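Local coordinates for sulfoquinovosidase (Escherichia coli, PDB 5AEG), which hydrolyses plant sulfolipids (sulfoquinovosyl diacylglycerides) and simpler sulfoquinovosides such as sulfoquinovosyl glycerol, releasing sulfoquinovose for sulfoglycolysis, at residues H128-G133 with P589-Y594; S137-R142 with A489-A494. All blocks are in the same frame, centred on the assembly; numbering follows the deposited sequence.

Contact 1 (H128-G133 with P589-Y594); sequences HIYGCG and PLFLHY
Y130 and F591 bring together two domains of this family 31 glycoside hydrolase. Y130 lies on strand 129-133 of the N-terminal galactose mutarotase-like β domain, and F591 in the loop that follows strand 587-588 of the C-terminal β domain. The side chains come at each other from opposite directions across a wide gap, the nearest CA atoms, of Y130 and P589, being 10.1 Å apart; two long aromatic side chains suit such a gap. From CB, the Y130 side chain sets out toward the loop. Its CG lies 4.0 Å from F591 CZ, and further along the ring CE2 closes on that same CZ to 3.6 Å. Beyond it, Y130 CZ rests against F591 CE2, also at 3.6 Å. F591 thus puts the far corner of its ring over the centre of one tyrosine face, with the planes inclined at 37°, an oblique meeting rather than a true stack. In F591, CG sits between the backbone N and the carbonyl carbon (chi1 61°), which aims the ring out of the loop toward the strand. P589 CB lies over one face of F591, toward the rim, and Y601 stacks on the same ring. Tyrosine suits its place because its buried hydroxyl also has a polar mate: Y130 OH, 3.8 Å from F591 CE2, hydrogen-bonds to the backbone O of Y601.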
ATOM      1  N   HIS A 128      -9.316  19.205   4.372  1.00 22.66           N
ATOM      2  CA  HIS A 128      -9.174  17.909   3.681  1.00 22.06           C
ATOM      3  C   HIS A 128      -8.400  16.974   4.535  1.00 20.79           C
ATOM      4  O   HIS A 128      -7.640  17.377   5.454  1.00 20.86           O
ATOM      5  CB  HIS A 128      -8.488  18.089   2.281  1.00 22.31           C
ATOM      6  CG  HIS A 128      -9.132  19.134   1.445  1.00 24.27           C
ATOM      7  ND1 HIS A 128     -10.238  18.894   0.655  1.00 28.21           N
ATOM      8  CD2 HIS A 128      -8.870  20.476   1.316  1.00 27.32           C
ATOM      9  CE1 HIS A 128     -10.595  20.012   0.016  1.00 27.24           C
ATOM     10  NE2 HIS A 128      -9.799  20.986   0.425  1.00 28.52           N
ATOM     11  N   ILE A 129      -8.467  15.674   4.174  1.00 21.31           N
ATOM     12  CA  ILE A 129      -7.866  14.648   4.947  1.00 19.18           C
ATOM     13  C   ILE A 129      -7.231  13.630   3.962  1.00 18.63           C
ATOM     14  O   ILE A 129      -7.899  13.220   2.987  1.00 20.44           O
ATOM     15  CB  ILE A 129      -8.930  13.934   5.791  1.00 22.87           C
ATOM     16  CG1 ILE A 129      -9.560  14.830   6.912  1.00 25.73           C
ATOM     17  CG2 ILE A 129      -8.348  12.717   6.453  1.00 21.58           C
ATOM     18  CD1 ILE A 129      -8.536  15.182   7.997  1.00 24.85           C
ATOM     19  N   TYR A 130      -6.023  13.237   4.242  1.00 18.81           N
ATOM     20  CA  TYR A 130      -5.296  12.324   3.368  1.00 21.29           C
ATOM     21  C   TYR A 130      -4.672  11.214   4.206  1.00 18.96           C
ATOM     22  O   TYR A 130      -4.411  11.364   5.424  1.00 21.63           O
ATOM     23  CB  TYR A 130      -4.179  13.077   2.623  1.00 18.43           C
ATOM     24  CG  TYR A 130      -4.683  14.224   1.890  1.00 19.19           C
ATOM     25  CD1 TYR A 130      -5.282  14.097   0.649  1.00 20.78           C
ATOM     26  CD2 TYR A 130      -4.617  15.500   2.456  1.00 21.73           C
ATOM     27  CE1 TYR A 130      -5.841  15.198  -0.010  1.00 22.73           C
ATOM     28  CE2 TYR A 130      -5.132  16.606   1.813  1.00 21.58           C
ATOM     29  CZ  TYR A 130      -5.774  16.462   0.595  1.00 23.43           C
ATOM     30  OH  TYR A 130      -6.292  17.506  -0.077  1.00 23.56           O
ATOM     31  N   GLY A 131      -4.436  10.105   3.528  1.00 20.52           N
ATOM     32  CA  GLY A 131      -3.747   8.993   4.119  1.00 18.88           C
ATOM     33  C   GLY A 131      -4.634   7.796   4.339  1.00 19.15           C
ATOM     34  O   GLY A 131      -5.352   7.326   3.445  1.00 18.35           O
ATOM     35  N   CYS A 132      -4.568   7.290   5.544  1.00 19.84           N
ATOM     36  CA  CYS A 132      -5.222   6.058   5.952  1.00 18.96           C
ATOM     37  C   CYS A 132      -4.704   4.853   5.208  1.00 19.33           C
ATOM     38  O   CYS A 132      -5.444   3.859   5.037  1.00 19.93           O
ATOM     39  CB  CYS A 132      -6.739   6.106   5.976  1.00 18.59           C
ATOM     40  SG  CYS A 132      -7.521   7.069   7.316  1.00 21.93           S
ATOM     41  N   GLY A 133      -3.424   4.874   4.876  1.00 19.85           N
ATOM     42  CA  GLY A 133      -2.749   3.783   4.165  1.00 19.00           C
ATOM     43  C   GLY A 133      -2.914   3.932   2.677  1.00 20.15           C
ATOM     44  O   GLY A 133      -2.728   5.038   2.128  1.00 20.19           O
ATOM     45  N   PRO A 589       1.800  14.340  -4.114  1.00 18.17           N
ATOM     46  CA  PRO A 589       0.613  15.131  -4.273  1.00 18.67           C
ATOM     47  C   PRO A 589       1.059  16.559  -4.691  1.00 18.58           C
ATOM     48  O   PRO A 589       2.092  16.989  -4.189  1.00 21.09           O
ATOM     49  CB  PRO A 589       0.008  15.140  -2.857  1.00 20.71           C
ATOM     50  CG  PRO A 589       0.573  13.916  -2.204  1.00 20.57           C
ATOM     51  CD  PRO A 589       1.939  13.800  -2.747  1.00 20.11           C
ATOM     52  N   LEU A 590       0.349  17.190  -5.605  1.00 19.77           N
ATOM     53  CA  LEU A 590       0.793  18.539  -6.114  1.00 21.78           C
ATOM     54  C   LEU A 590       0.886  19.594  -4.952  1.00 23.85           C
ATOM     55  O   LEU A 590       1.742  20.504  -5.000  1.00 28.00           O
ATOM     56  CB  LEU A 590      -0.101  19.057  -7.150  1.00 22.65           C
ATOM     57  CG  LEU A 590       0.277  18.714  -8.613  1.00 23.25           C
ATOM     58  CD1 LEU A 590       0.232  17.218  -8.970  1.00 21.39           C
ATOM     59  CD2 LEU A 590      -0.552  19.492  -9.589  1.00 22.07           C
ATOM     60  N   PHE A 591       0.090  19.406  -3.905  1.00 22.93           N
ATOM     61  CA  PHE A 591       0.049  20.374  -2.799  1.00 19.92           C
ATOM     62  C   PHE A 591       1.288  20.284  -1.943  1.00 21.90           C
ATOM     63  O   PHE A 591       1.520  21.194  -1.201  1.00 24.70           O
ATOM     64  CB  PHE A 591      -1.267  20.320  -2.031  1.00 20.39           C
ATOM     65  CG  PHE A 591      -1.560  18.989  -1.392  1.00 19.00           C
ATOM     66  CD1 PHE A 591      -0.875  18.572  -0.282  1.00 22.96           C
ATOM     67  CD2 PHE A 591      -2.498  18.189  -1.929  1.00 20.79           C
ATOM     68  CE1 PHE A 591      -1.191  17.347   0.329  1.00 25.15           C
ATOM     69  CE2 PHE A 591      -2.795  16.951  -1.367  1.00 22.10           C
ATOM     70  CZ  PHE A 591      -2.169  16.553  -0.227  1.00 19.68           C
ATOM     71  N   LEU A 592       2.160  19.271  -2.093  1.00 20.43           N
ATOM     72  CA  LEU A 592       3.429  19.296  -1.417  1.00 20.74           C
ATOM     73  C   LEU A 592       4.299  20.497  -1.892  1.00 23.93           C
ATOM     74  O   LEU A 592       5.136  21.013  -1.095  1.00 23.44           O
ATOM     75  CB  LEU A 592       4.259  18.068  -1.584  1.00 24.77           C
ATOM     76  CG  LEU A 592       3.769  16.731  -1.015  1.00 28.43           C
ATOM     77  CD1 LEU A 592       4.861  15.696  -0.996  1.00 27.02           C
ATOM     78  CD2 LEU A 592       3.105  16.893   0.312  1.00 27.93           C
ATOM     79  N   HIS A 593       4.124  20.879  -3.153  1.00 24.43           N
ATOM     80  CA  HIS A 593       4.948  21.961  -3.749  1.00 24.44           C
ATOM     81  C   HIS A 593       4.177  23.172  -4.152  1.00 24.21           C
ATOM     82  O   HIS A 593       4.814  24.145  -4.514  1.00 25.56           O
ATOM     83  CB  HIS A 593       5.803  21.440  -4.901  1.00 25.10           C
ATOM     84  CG  HIS A 593       6.771  20.427  -4.489  1.00 25.18           C
ATOM     85  ND1 HIS A 593       7.782  20.686  -3.564  1.00 25.45           N
ATOM     86  CD2 HIS A 593       6.870  19.099  -4.805  1.00 24.15           C
ATOM     87  CE1 HIS A 593       8.475  19.577  -3.364  1.00 27.11           C
ATOM     88  NE2 HIS A 593       7.945  18.607  -4.116  1.00 24.40           N
ATOM     89  N   TYR A 594       2.838  23.133  -4.186  1.00 21.06           N
ATOM     90  CA  TYR A 594       1.940  24.216  -4.626  1.00 21.23           C
ATOM     91  C   TYR A 594       0.907  24.380  -3.505  1.00 21.21           C
ATOM     92  O   TYR A 594      -0.258  24.344  -3.723  1.00 22.41           O
ATOM     93  CB  TYR A 594       1.289  23.939  -6.043  1.00 23.56           C
ATOM     94  CG  TYR A 594       2.380  23.794  -7.065  1.00 22.73           C
ATOM     95  CD1 TYR A 594       2.909  24.934  -7.717  1.00 23.35           C
ATOM     96  CD2 TYR A 594       2.989  22.569  -7.309  1.00 21.33           C
ATOM     97  CE1 TYR A 594       4.032  24.829  -8.559  1.00 25.72           C
ATOM     98  CE2 TYR A 594       4.074  22.438  -8.206  1.00 21.91           C
ATOM     99  CZ  TYR A 594       4.560  23.562  -8.876  1.00 24.74           C
ATOM    100  OH  TYR A 594       5.680  23.521  -9.671  1.00 23.66           O
TER

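Contact 2 (S137-R142 with A489-A494); sequences SYFDLR and AALSLA
F139 lays one face of its ring over L491, a residue of helix 486-495. The methylene CB of L491 stands 3.6 Å from the ring centroid and just 11° off the ring normal, a well-centred CH-pi contact, while the leucine CD1 reaches F139 CD2 at 4.0 Å. The two side chains cross at about a right angle. F139 CG is anti to the backbone N (chi1 174°), a torsion that swings the ring from the loop to the helix, where it also meets main chain: CE1 comes to 3.3 Å from L491 O, and CD1 to 3.6 Å from S492 N. Cutting F139 back to an alanine would probably uncover L491 CB and open a gap between loop and helix. A small residue suits position 492, since its CA is only 5.7 Å from that of F139. The buried hydroxyl of S492 lies within hydrogen-bonding reach of P488 O, one turn back in the helix, and accepts from Q135 N. Next to F139, D140 shapes the loop: R142 N donates to D140 OD1 at 162°, approaching from above the carboxylate plane. This is an Asx turn, and it lies in a loop between β-strands of the N-terminal domain that packs by one aromatic ring on the helix between the sixth and seventh strands of the (β/α)8 TIM barrel.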
ATOM      1  N   SER A 137     -10.025   4.460  -4.162  1.00 16.48           N
ATOM      2  CA  SER A 137     -11.125   5.231  -4.716  1.00 18.21           C
ATOM      3  C   SER A 137     -11.144   6.716  -4.343  1.00 19.23           C
ATOM      4  O   SER A 137     -11.764   7.539  -5.039  1.00 19.90           O
ATOM      5  CB  SER A 137     -12.485   4.639  -4.262  1.00 18.42           C
ATOM      6  OG  SER A 137     -12.670   3.313  -4.759  1.00 19.85           O
ATOM      7  N   TYR A 138     -10.493   7.062  -3.242  1.00 18.23           N
ATOM      8  CA  TYR A 138     -10.461   8.422  -2.713  1.00 19.79           C
ATOM      9  C   TYR A 138      -9.029   8.729  -2.351  1.00 22.14           C
ATOM     10  O   TYR A 138      -8.302   7.832  -1.863  1.00 23.33           O
ATOM     11  CB  TYR A 138     -11.357   8.556  -1.471  1.00 20.14           C
ATOM     12  CG  TYR A 138     -12.819   8.498  -1.851  1.00 21.75           C
ATOM     13  CD1 TYR A 138     -13.431   9.568  -2.498  1.00 27.00           C
ATOM     14  CD2 TYR A 138     -13.563   7.323  -1.663  1.00 20.68           C
ATOM     15  CE1 TYR A 138     -14.771   9.471  -2.947  1.00 31.49           C
ATOM     16  CE2 TYR A 138     -14.881   7.236  -2.045  1.00 24.94           C
ATOM     17  CZ  TYR A 138     -15.490   8.290  -2.672  1.00 30.27           C
ATOM     18  OH  TYR A 138     -16.799   8.124  -3.031  1.00 33.11           O
ATOM     19  N   PHE A 139      -8.595   9.984  -2.593  1.00 18.65           N
ATOM     20  CA  PHE A 139      -7.337  10.422  -1.999  1.00 19.54           C
ATOM     21  C   PHE A 139      -7.734  11.345  -0.867  1.00 18.46           C
ATOM     22  O   PHE A 139      -7.480  11.019   0.321  1.00 19.61           O
ATOM     23  CB  PHE A 139      -6.409  11.083  -3.059  1.00 20.49           C
ATOM     24  CG  PHE A 139      -5.156  11.694  -2.485  1.00 18.46           C
ATOM     25  CD1 PHE A 139      -4.423  11.077  -1.441  1.00 18.32           C
ATOM     26  CD2 PHE A 139      -4.707  12.932  -2.992  1.00 19.04           C
ATOM     27  CE1 PHE A 139      -3.292  11.678  -0.877  1.00 17.85           C
ATOM     28  CE2 PHE A 139      -3.577  13.524  -2.459  1.00 18.67           C
ATOM     29  CZ  PHE A 139      -2.844  12.880  -1.423  1.00 19.66           C
ATOM     30  N   ASP A 140      -8.307  12.518  -1.199  1.00 17.42           N
ATOM     31  CA  ASP A 140      -8.994  13.311  -0.142  1.00 19.46           C
ATOM     32  C   ASP A 140     -10.073  12.431   0.418  1.00 19.56           C
ATOM     33  O   ASP A 140     -10.993  12.043  -0.290  1.00 19.89           O
ATOM     34  CB  ASP A 140      -9.606  14.538  -0.725  1.00 20.74           C
ATOM     35  CG  ASP A 140     -10.289  15.444   0.322  1.00 24.40           C
ATOM     36  OD1 ASP A 140     -10.198  15.265   1.532  1.00 21.88           O
ATOM     37  OD2 ASP A 140     -10.919  16.388  -0.131  1.00 25.42           O
ATOM     38  N   LEU A 141     -10.019  12.126   1.720  1.00 20.33           N
ATOM     39  CA  LEU A 141     -11.006  11.259   2.357  1.00 18.50           C
ATOM     40  C   LEU A 141     -12.210  11.980   2.969  1.00 21.88           C
ATOM     41  O   LEU A 141     -13.214  11.360   3.456  1.00 20.14           O
ATOM     42  CB  LEU A 141     -10.288  10.480   3.480  1.00 19.56           C
ATOM     43  CG  LEU A 141      -9.025   9.709   3.129  1.00 20.18           C
ATOM     44  CD1 LEU A 141      -8.421   8.976   4.286  1.00 20.24           C
ATOM     45  CD2 LEU A 141      -9.258   8.771   2.000  1.00 19.56           C
ATOM     46  N   ARG A 142     -12.173  13.298   2.965  1.00 20.76           N
ATOM     47  CA  ARG A 142     -13.315  14.072   3.568  1.00 19.70           C
ATOM     48  C   ARG A 142     -14.650  13.844   2.956  1.00 25.97           C
ATOM     49  O   ARG A 142     -14.775  13.767   1.763  1.00 22.52           O
ATOM     50  CB  ARG A 142     -12.990  15.597   3.621  1.00 21.69           C
ATOM     51  CG  ARG A 142     -13.799  16.306   4.727  1.00 21.62           C
ATOM     52  CD  ARG A 142     -13.149  16.133   6.080  1.00 23.29           C
ATOM     53  NE  ARG A 142     -13.977  16.551   7.192  1.00 24.26           N
ATOM     54  CZ  ARG A 142     -14.107  17.820   7.577  1.00 29.24           C
ATOM     55  NH1 ARG A 142     -13.476  18.790   6.908  1.00 24.34           N
ATOM     56  NH2 ARG A 142     -14.859  18.107   8.646  1.00 25.94           N
ATOM     57  N   ALA A 489      -3.846   5.379  -4.919  1.00 16.40           N
ATOM     58  CA  ALA A 489      -3.092   4.411  -4.125  1.00 16.77           C
ATOM     59  C   ALA A 489      -1.681   4.904  -3.816  1.00 15.81           C
ATOM     60  O   ALA A 489      -1.185   4.828  -2.670  1.00 15.92           O
ATOM     61  CB  ALA A 489      -3.134   3.072  -4.839  1.00 13.92           C
ATOM     62  N   ALA A 490      -0.981   5.427  -4.826  1.00 15.49           N
ATOM     63  CA  ALA A 490       0.343   5.994  -4.601  1.00 16.23           C
ATOM     64  C   ALA A 490       0.324   7.216  -3.642  1.00 16.47           C
ATOM     65  O   ALA A 490       1.176   7.344  -2.780  1.00 18.66           O
ATOM     66  CB  ALA A 490       0.944   6.459  -5.895  1.00 16.78           C
ATOM     67  N   LEU A 491      -0.638   8.090  -3.852  1.00 17.98           N
ATOM     68  CA  LEU A 491      -0.682   9.381  -3.183  1.00 17.70           C
ATOM     69  C   LEU A 491      -1.109   9.208  -1.728  1.00 17.09           C
ATOM     70  O   LEU A 491      -0.533   9.851  -0.837  1.00 17.09           O
ATOM     71  CB  LEU A 491      -1.606  10.340  -3.829  1.00 19.04           C
ATOM     72  CG  LEU A 491      -1.181  10.761  -5.268  1.00 19.99           C
ATOM     73  CD1 LEU A 491      -2.214  11.686  -5.854  1.00 21.66           C
ATOM     74  CD2 LEU A 491       0.208  11.380  -5.305  1.00 24.34           C
ATOM     75  N   SER A 492      -2.113   8.378  -1.494  1.00 16.41           N
ATOM     76  CA  SER A 492      -2.510   8.027  -0.121  1.00 17.07           C
ATOM     77  C   SER A 492      -1.347   7.434   0.650  1.00 17.84           C
ATOM     78  O   SER A 492      -1.037   7.830   1.804  1.00 20.61           O
ATOM     79  CB  SER A 492      -3.719   7.094  -0.174  1.00 18.61           C
ATOM     80  OG  SER A 492      -3.435   5.917  -0.905  1.00 16.85           O
ATOM     81  N   LEU A 493      -0.639   6.486   0.043  1.00 19.46           N
ATOM     82  CA  LEU A 493       0.553   5.930   0.697  1.00 18.49           C
ATOM     83  C   LEU A 493       1.656   6.934   0.949  1.00 19.93           C
ATOM     84  O   LEU A 493       2.272   6.947   2.045  1.00 18.39           O
ATOM     85  CB  LEU A 493       1.129   4.720  -0.061  1.00 18.22           C
ATOM     86  CG  LEU A 493       0.372   3.441   0.270  1.00 19.42           C
ATOM     87  CD1 LEU A 493       0.825   2.283  -0.574  1.00 19.01           C
ATOM     88  CD2 LEU A 493       0.548   3.060   1.765  1.00 22.48           C
ATOM     89  N   ALA A 494       1.871   7.798  -0.011  1.00 17.67           N
ATOM     90  CA  ALA A 494       2.821   8.873   0.172  1.00 20.47           C
ATOM     91  C   ALA A 494       2.587   9.741   1.435  1.00 19.43           C
ATOM     92  O   ALA A 494       3.544  10.057   2.179  1.00 23.00           O
ATOM     93  CB  ALA A 494       2.882   9.706  -1.098  1.00 19.31           C
TER

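Overall arrangement
Contact 2 is nested within the chain loop closed by contact 1, and their centres lie about 8 Å apart. Residues 128-133 and 137-142 are joined directly: I129 O and L141 N are 2.7 Å apart, a probable hydrogen bond, and H128 ND1 is equally close to D140 OD2. The aromatic residues run on from one contact to the other, Y130 CD1 lying 3.4 Å from F139 CZ. Helix 486-495 serves both, for M495 touches Y130 and F591 while L491 also meets P589. The N-terminal domain, the TIM barrel and the C-terminal domain therefore converge here. The annotated catalytic and substrate-binding residues lie elsewhere; the S492 side chain is about 14 Å from a bound calcium ion.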